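Local coordinates for protein metazoan TIR-STING fusion (Crassostrea gigas, PDB 6WT6) that joins a TIR domain to a STING ligand-binding domain in one chain, and probably couples ligand recognition by the STING part to the TIR part, at residues Y187-L192 against D318-C323; P193-T198 against E214-F219; H27-H32 against C83-I88. One frame throughout, in Å; residues are numbered along the deposited sequence.

Interaction 1: residues Y187-L192 against D318-C323; sequences YLKIIL and DTDPEC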
# COMPACT_ATOMS: atom_id res chain seq x y z
N TYR A 187 13.19 5.11 4.53
CA TYR A 187 13.54 6.35 5.23
C TYR A 187 13.70 6.16 6.73
O TYR A 187 14.80 6.33 7.26
CB TYR A 187 12.47 7.42 4.94
CG TYR A 187 12.75 8.77 5.57
CD1 TYR A 187 13.86 9.52 5.19
CD2 TYR A 187 11.91 9.30 6.54
CE1 TYR A 187 14.12 10.76 5.76
CE2 TYR A 187 12.16 10.54 7.11
CZ TYR A 187 13.27 11.26 6.72
OH TYR A 187 13.52 12.49 7.28
N LEU A 188 12.60 5.83 7.43
CA LEU A 188 12.64 5.79 8.89
C LEU A 188 13.65 4.77 9.39
O LEU A 188 14.46 5.08 10.28
CB LEU A 188 11.24 5.50 9.44
CG LEU A 188 10.19 6.63 9.32
CD1 LEU A 188 8.92 6.30 10.11
CD2 LEU A 188 10.77 7.96 9.77
N LYS A 189 13.65 3.57 8.82
CA LYS A 189 14.59 2.53 9.22
C LYS A 189 16.04 2.96 9.02
O LYS A 189 16.93 2.47 9.72
CB LYS A 189 14.31 1.23 8.45
CG LYS A 189 15.20 0.05 8.79
CD LYS A 189 15.14 -0.33 10.26
CE LYS A 189 15.88 -1.63 10.53
NZ LYS A 189 15.88 -2.01 11.97
N ILE A 190 16.29 3.90 8.10
CA ILE A 190 17.65 4.34 7.82
C ILE A 190 18.11 5.39 8.83
O ILE A 190 19.22 5.31 9.36
CB ILE A 190 17.74 4.88 6.38
CG1 ILE A 190 17.26 3.83 5.39
CG2 ILE A 190 19.16 5.32 6.06
CD1 ILE A 190 17.04 4.36 3.98
N ILE A 191 17.25 6.37 9.14
CA ILE A 191 17.69 7.54 9.89
C ILE A 191 17.40 7.43 11.38
O ILE A 191 18.18 7.93 12.21
CB ILE A 191 17.07 8.82 9.29
CG1 ILE A 191 15.54 8.76 9.31
CG2 ILE A 191 17.56 9.04 7.86
CD1 ILE A 191 14.91 9.75 10.26
N LEU A 192 16.29 6.78 11.76
CA LEU A 192 15.89 6.75 13.16
C LEU A 192 16.86 6.03 14.10
O LEU A 192 17.08 6.55 15.21
CB LEU A 192 14.49 6.13 13.31
CG LEU A 192 13.25 6.92 12.86
CD1 LEU A 192 11.97 6.27 13.40
CD2 LEU A 192 13.32 8.39 13.26
N ASP A 318 7.05 0.27 16.64
CA ASP A 318 7.13 -0.29 17.98
C ASP A 318 7.60 -1.74 17.99
O ASP A 318 8.06 -2.22 19.02
CB ASP A 318 5.78 -0.18 18.69
CG ASP A 318 5.46 1.24 19.10
OD1 ASP A 318 6.40 2.05 19.20
OD2 ASP A 318 4.27 1.55 19.33
N THR A 319 7.50 -2.43 16.85
CA THR A 319 8.06 -3.77 16.74
C THR A 319 9.59 -3.72 16.67
O THR A 319 10.26 -4.64 17.17
CB THR A 319 7.47 -4.47 15.51
OG1 THR A 319 6.17 -4.98 15.83
CG2 THR A 319 8.37 -5.61 15.02
N ASP A 320 10.14 -2.66 16.09
CA ASP A 320 11.58 -2.55 15.88
C ASP A 320 12.20 -1.85 17.09
O ASP A 320 11.94 -0.66 17.30
CB ASP A 320 11.86 -1.78 14.60
CG ASP A 320 13.33 -1.76 14.23
OD1 ASP A 320 14.17 -2.19 15.06
OD2 ASP A 320 13.64 -1.33 13.11
N PRO A 321 13.04 -2.53 17.88
CA PRO A 321 13.53 -1.92 19.12
C PRO A 321 14.46 -0.73 18.90
O PRO A 321 14.53 0.14 19.78
CB PRO A 321 14.25 -3.08 19.83
CG PRO A 321 13.64 -4.32 19.22
CD PRO A 321 13.39 -3.96 17.79
N GLU A 322 15.17 -0.67 17.78
CA GLU A 322 16.06 0.45 17.51
C GLU A 322 15.35 1.62 16.82
O GLU A 322 15.99 2.64 16.56
CB GLU A 322 17.25 -0.01 16.65
CG GLU A 322 16.89 -0.55 15.27
CD GLU A 322 18.11 -0.75 14.38
OE1 GLU A 322 19.25 -0.65 14.88
OE2 GLU A 322 17.93 -1.00 13.17
N CYS A 323 14.05 1.49 16.53
CA CYS A 323 13.28 2.58 15.95
C CYS A 323 12.17 3.10 16.85
O CYS A 323 11.81 4.28 16.74
CB CYS A 323 12.64 2.16 14.61
SG CYS A 323 13.78 2.15 13.20
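K189 reaches across from helix 176-204 to place its ammonium group between two carboxylates of the chain that leaves helix 299-319. Its CG stands anti to the backbone N (chi1 -179°), the chain bends at chi2 (59°) and then runs straight, so that the tip closes on the other segment although the CB starts alongside it. Both acidic side chains cross the lysine at about a right angle, and K189 NZ lies 2.6 Å from D320 OD2 and 2.6 Å from E322 OE2. The two grips differ: D320 offers its syn lone pair, E322 the anti one, on the side away from its second oxygen. E322 arrives with CG in the crowded position between N and carbonyl carbon and an extended chain beyond it. D320 OD2 also takes a hydrogen bond from Y184 OH, from earlier on the lysine's own helix.

Just past the helix end an Asx turn links the two acids, D320 OD1 receiving E322 N at 3.3 Å, the donor standing well above the carboxylate plane. A three-residue salt-bridge network thus ties the exit of helix 299-319 to the long helix 176-204 of the STING ligand-binding domain. Two acids around one lysine would be expected to favour its charged form.

Beside the ion pairs the contact is mostly apolar. C323 SG lies against L192 CB at 4.0 Å and meets K189 CD at 4.1 Å. The leucine directs its CB at the loop, and its CD1 reaches C323 O at 3.9 Å, while L317 packs against both L192 and C323.

Interaction 2: residues P193-T198 against E214-F219; sequences PDLDKT and EKLFLF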
# COMPACT_ATOMS: atom_id res chain seq x y z
N PRO A 193 17.45 4.87 13.75
CA PRO A 193 18.22 4.11 14.76
C PRO A 193 19.28 4.90 15.51
O PRO A 193 19.45 4.69 16.71
CB PRO A 193 18.84 2.98 13.93
CG PRO A 193 17.86 2.74 12.86
CD PRO A 193 17.32 4.10 12.50
N ASP A 194 19.99 5.81 14.85
CA ASP A 194 21.01 6.61 15.52
C ASP A 194 20.67 8.09 15.58
O ASP A 194 21.52 8.90 15.96
CB ASP A 194 22.37 6.42 14.84
CG ASP A 194 23.04 5.11 15.24
OD1 ASP A 194 22.68 4.54 16.29
OD2 ASP A 194 23.94 4.64 14.50
N LEU A 195 19.43 8.47 15.25
CA LEU A 195 19.07 9.89 15.22
C LEU A 195 19.12 10.51 16.61
O LEU A 195 19.53 11.67 16.76
CB LEU A 195 17.69 10.07 14.59
CG LEU A 195 17.09 11.47 14.45
CD1 LEU A 195 16.30 11.56 13.15
CD2 LEU A 195 16.18 11.78 15.62
N ASP A 196 18.71 9.76 17.65
CA ASP A 196 18.74 10.30 19.01
C ASP A 196 20.14 10.71 19.42
O ASP A 196 20.31 11.68 20.18
CB ASP A 196 18.18 9.27 19.99
CG ASP A 196 19.02 8.00 20.06
OD1 ASP A 196 19.66 7.63 19.05
OD2 ASP A 196 19.04 7.36 21.14
N LYS A 197 21.17 10.01 18.94
CA LYS A 197 22.54 10.44 19.18
C LYS A 197 22.84 11.75 18.47
O LYS A 197 23.45 12.65 19.05
CB LYS A 197 23.52 9.36 18.73
CG LYS A 197 23.38 8.03 19.46
CD LYS A 197 24.39 7.02 18.94
CE LYS A 197 24.21 5.68 19.62
NZ LYS A 197 24.32 5.79 21.10
N THR A 198 22.41 11.87 17.22
CA THR A 198 22.64 13.11 16.47
C THR A 198 21.96 14.29 17.15
O THR A 198 22.54 15.38 17.22
CB THR A 198 22.15 12.95 15.03
OG1 THR A 198 22.71 11.76 14.47
CG2 THR A 198 22.55 14.14 14.19
N GLU A 214 14.83 14.33 22.38
CA GLU A 214 15.68 13.54 21.49
C GLU A 214 14.97 13.11 20.22
O GLU A 214 15.64 12.79 19.23
CB GLU A 214 16.18 12.28 22.20
CG GLU A 214 16.95 12.52 23.48
CD GLU A 214 17.35 11.21 24.13
OE1 GLU A 214 16.89 10.15 23.67
OE2 GLU A 214 18.14 11.23 25.11
N LYS A 215 13.64 13.08 20.22
CA LYS A 215 12.90 12.42 19.15
C LYS A 215 12.71 13.33 17.94
O LYS A 215 12.81 14.56 18.02
CB LYS A 215 11.54 11.94 19.65
CG LYS A 215 11.59 10.90 20.76
CD LYS A 215 10.19 10.38 21.08
CE LYS A 215 10.21 9.35 22.20
NZ LYS A 215 10.73 9.92 23.48
N LEU A 216 12.45 12.70 16.80
CA LEU A 216 12.05 13.39 15.59
C LEU A 216 10.52 13.46 15.56
O LEU A 216 9.85 12.43 15.56
CB LEU A 216 12.57 12.66 14.35
CG LEU A 216 12.13 13.21 13.00
CD1 LEU A 216 12.66 14.63 12.80
CD2 LEU A 216 12.58 12.30 11.87
N PHE A 217 9.98 14.68 15.55
CA PHE A 217 8.54 14.87 15.56
C PHE A 217 8.02 14.87 14.13
O PHE A 217 8.46 15.67 13.30
CB PHE A 217 8.18 16.17 16.28
CG PHE A 217 8.36 16.09 17.77
CD1 PHE A 217 7.27 15.90 18.61
CD2 PHE A 217 9.62 16.17 18.34
CE1 PHE A 217 7.43 15.80 19.97
CE2 PHE A 217 9.79 16.08 19.71
CZ PHE A 217 8.70 15.90 20.53
N LEU A 218 7.11 13.95 13.84
CA LEU A 218 6.56 13.75 12.50
C LEU A 218 5.12 14.27 12.50
O LEU A 218 4.28 13.79 13.27
CB LEU A 218 6.60 12.28 12.11
CG LEU A 218 7.98 11.61 12.10
CD1 LEU A 218 7.82 10.11 12.00
CD2 LEU A 218 8.83 12.15 10.94
N PHE A 219 4.85 15.24 11.63
CA PHE A 219 3.59 15.97 11.68
C PHE A 219 2.59 15.36 10.70
O PHE A 219 2.91 15.12 9.53
CB PHE A 219 3.82 17.45 11.39
CG PHE A 219 4.54 18.16 12.50
CD1 PHE A 219 3.84 18.72 13.55
CD2 PHE A 219 5.93 18.22 12.52
CE1 PHE A 219 4.50 19.35 14.58
CE2 PHE A 219 6.59 18.86 13.55
CZ PHE A 219 5.88 19.42 14.58
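Two leucines with the same first torsion meet here: L195 (chi1 180°) and L216 (chi1 175°) both hold CG anti to the backbone N, beside the carbonyl carbon. From the helix, L195 spreads its two methyl groups toward the strand, and the side chains cross at about a right angle. Its CD2 sits 3.9 Å from L216 CB, while L195 CD1 meets L216 CD2 at 4.0 Å, so both methyl groups of the helical leucine face L216 CB and CD1 runs on to the tip of the strand leucine. The same CD2 of L195 also rests on E214 O, 3.8 Å away, which carries the apolar patch onto the backbone where the chain turns its corner at 214 and 215.

Next to this patch the contact becomes polar without gaining a bond across it. D196 keeps CG in the crowded position (chi1 64°), and E214 extends from a CG anti to its carbonyl carbon. E214 OE1 approaches D196 CB at 4.0 Å, and D196 OD2 stands 4.3 Å from E214 OE1, two like charges side by side. R200, a turn further along the helix, forms a salt bridge with D196 OD2 and a long, weak ion pair with E214 OE2, which would be expected to offset some of the repulsion.

Beyond the contact, strand 212-221 runs between strands 272-279 and 327-332 and hydrogen-bonds to both, while L216 also packs on A276. The arrangement is that of a long helix laid by its leucine against an inner strand of the mixed sheet, next to its edge strand 327-332, as in the alpha/beta core of STING ligand-binding domains.

Interaction 3: residues H27-H32 against C83-I88; sequences HPHVYH and CSKNVI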
# COMPACT_ATOMS: atom_id res chain seq x y z
N HIS A 27 -9.16 1.40 -24.13
CA HIS A 27 -7.79 1.65 -24.58
C HIS A 27 -6.86 0.50 -24.22
O HIS A 27 -6.21 -0.05 -25.13
CB HIS A 27 -7.30 2.99 -24.04
CG HIS A 27 -5.83 3.04 -23.78
ND1 HIS A 27 -4.89 2.72 -24.74
CD2 HIS A 27 -5.13 3.39 -22.67
CE1 HIS A 27 -3.68 2.86 -24.23
NE2 HIS A 27 -3.80 3.26 -22.98
N PRO A 28 -6.72 0.09 -22.95
CA PRO A 28 -5.77 -0.99 -22.66
C PRO A 28 -6.27 -2.35 -23.11
O PRO A 28 -5.46 -3.23 -23.42
CB PRO A 28 -5.62 -0.92 -21.13
CG PRO A 28 -6.94 -0.41 -20.67
CD PRO A 28 -7.42 0.54 -21.73
N HIS A 29 -7.59 -2.55 -23.17
CA HIS A 29 -8.14 -3.87 -23.44
C HIS A 29 -8.00 -4.25 -24.91
O HIS A 29 -8.33 -3.46 -25.80
CB HIS A 29 -9.61 -3.92 -23.02
CG HIS A 29 -9.83 -3.65 -21.57
ND1 HIS A 29 -11.03 -3.18 -21.08
CD2 HIS A 29 -9.01 -3.77 -20.49
CE1 HIS A 29 -10.95 -3.03 -19.77
NE2 HIS A 29 -9.73 -3.38 -19.39
N VAL A 30 -7.51 -5.46 -25.16
CA VAL A 30 -7.45 -6.04 -26.50
C VAL A 30 -8.08 -7.42 -26.47
O VAL A 30 -8.26 -8.06 -27.51
CB VAL A 30 -6.01 -6.09 -27.03
CG1 VAL A 30 -5.39 -4.70 -27.07
CG2 VAL A 30 -5.16 -7.02 -26.19
N TYR A 31 -8.41 -7.91 -25.27
CA TYR A 31 -9.12 -9.16 -25.09
C TYR A 31 -10.34 -8.93 -24.21
O TYR A 31 -10.31 -8.12 -23.29
CB TYR A 31 -8.25 -10.25 -24.45
CG TYR A 31 -6.89 -10.45 -25.09
CD1 TYR A 31 -6.78 -11.02 -26.35
CD2 TYR A 31 -5.73 -10.09 -24.42
CE1 TYR A 31 -5.54 -11.22 -26.93
CE2 TYR A 31 -4.49 -10.28 -24.99
CZ TYR A 31 -4.40 -10.84 -26.25
OH TYR A 31 -3.16 -11.03 -26.82
N HIS A 32 -11.41 -9.68 -24.49
CA HIS A 32 -12.56 -9.68 -23.60
C HIS A 32 -12.27 -10.44 -22.32
O HIS A 32 -12.72 -10.05 -21.23
CB HIS A 32 -13.79 -10.27 -24.30
CG HIS A 32 -14.35 -9.40 -25.38
ND1 HIS A 32 -13.92 -9.45 -26.68
CD2 HIS A 32 -15.32 -8.45 -25.34
CE1 HIS A 32 -14.59 -8.58 -27.41
NE2 HIS A 32 -15.45 -7.96 -26.62
N CYS A 83 -4.54 -6.20 -20.27
CA CYS A 83 -5.26 -6.00 -21.52
C CYS A 83 -6.54 -6.81 -21.60
O CYS A 83 -7.19 -6.81 -22.65
CB CYS A 83 -4.36 -6.36 -22.70
SG CYS A 83 -2.81 -5.45 -22.76
N SER A 84 -6.92 -7.51 -20.54
CA SER A 84 -8.14 -8.31 -20.53
C SER A 84 -9.20 -7.63 -19.68
O SER A 84 -8.96 -7.30 -18.52
CB SER A 84 -7.87 -9.72 -20.02
OG SER A 84 -7.18 -10.49 -20.99
N LYS A 85 -10.37 -7.40 -20.29
CA LYS A 85 -11.49 -6.81 -19.57
C LYS A 85 -11.88 -7.67 -18.37
O LYS A 85 -11.99 -7.18 -17.25
CB LYS A 85 -12.66 -6.63 -20.54
CG LYS A 85 -13.99 -6.31 -19.91
CD LYS A 85 -15.10 -6.74 -20.85
CE LYS A 85 -16.44 -6.21 -20.42
NZ LYS A 85 -16.55 -4.76 -20.69
N ASN A 86 -12.08 -8.97 -18.60
CA ASN A 86 -12.37 -9.91 -17.53
C ASN A 86 -11.26 -10.95 -17.44
O ASN A 86 -10.53 -11.20 -18.40
CB ASN A 86 -13.73 -10.60 -17.75
CG ASN A 86 -14.90 -9.65 -17.58
OD1 ASN A 86 -15.29 -8.95 -18.52
ND2 ASN A 86 -15.49 -9.63 -16.39
N VAL A 87 -11.12 -11.55 -16.26
CA VAL A 87 -10.20 -12.66 -16.03
C VAL A 87 -11.03 -13.85 -15.56
O VAL A 87 -11.72 -13.76 -14.53
CB VAL A 87 -9.11 -12.32 -15.01
CG1 VAL A 87 -8.29 -13.55 -14.66
CG2 VAL A 87 -8.20 -11.22 -15.55
N ILE A 88 -10.97 -14.95 -16.30
CA ILE A 88 -11.70 -16.17 -15.98
C ILE A 88 -10.76 -17.11 -15.23
O ILE A 88 -9.74 -17.54 -15.78
CB ILE A 88 -12.26 -16.83 -17.25
CG1 ILE A 88 -13.35 -15.96 -17.88
CG2 ILE A 88 -12.79 -18.22 -16.95
CD1 ILE A 88 -13.83 -16.45 -19.22
O HOH W 1 -9.41 -4.55 -16.75
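C83 O is gripped by two backbone donors in succession, V30 N at 2.9 Å and Y31 N at 3.1 Å. Both lie in the carbonyl plane, the first on a lone pair. The ladder then reverses its donors: K85 N gives to Y31 O at 3.1 Å, nearly straight at 169°, and N86 N to H32 O at 2.9 Å, each from above the acceptor's plane. Y31 and S84 form the parallel bridge at the centre, with their side chains on the same face and Y31 CB 3.6 Å from S84 OG, a hydroxyl bonded to A80 O.

K85 CA sits over the centre of one face of the H29 ring, 3.8 Å from its centroid, in a CH-pi contact. A water joins H29 NE2, 2.9 Å away, to S84 O, to which it donates. The H32 ring has its own partners, ND1 with T59 N and NE2 with P23 O, while N86 ND2 is bonded to C119 O. The bridge pairs strands 31-36 and 84-91, the two inner strands of the parallel TIR-domain sheet, flanked by 60-62 and 120-124; segment 83-88 follows helix 74-82, whose H82 packs on P28.

How the interactions relate
Interactions 1 and 2 share helix 176-204 and form one continuous piece of the STING ligand-binding domain, their centres 10 Å apart. P193 is the joint: its CD packs on L188 O at 3.8 Å, and its CG lies 3.8 Å from E322 OE2. I191 CD1, 3.8 Å from L216 CD2, adds a second link, so successive turns of one helix serve a loop and then a strand. Interaction 3 belongs to the TIR part, on the opposite side of the chain's centre, about 42 Å from interaction 1 and 49 Å from interaction 2 between centres. Across the dimer the two parts do meet: D318 hydrogen-bonds to H82 of the second subunit and packs on H27 of that subunit.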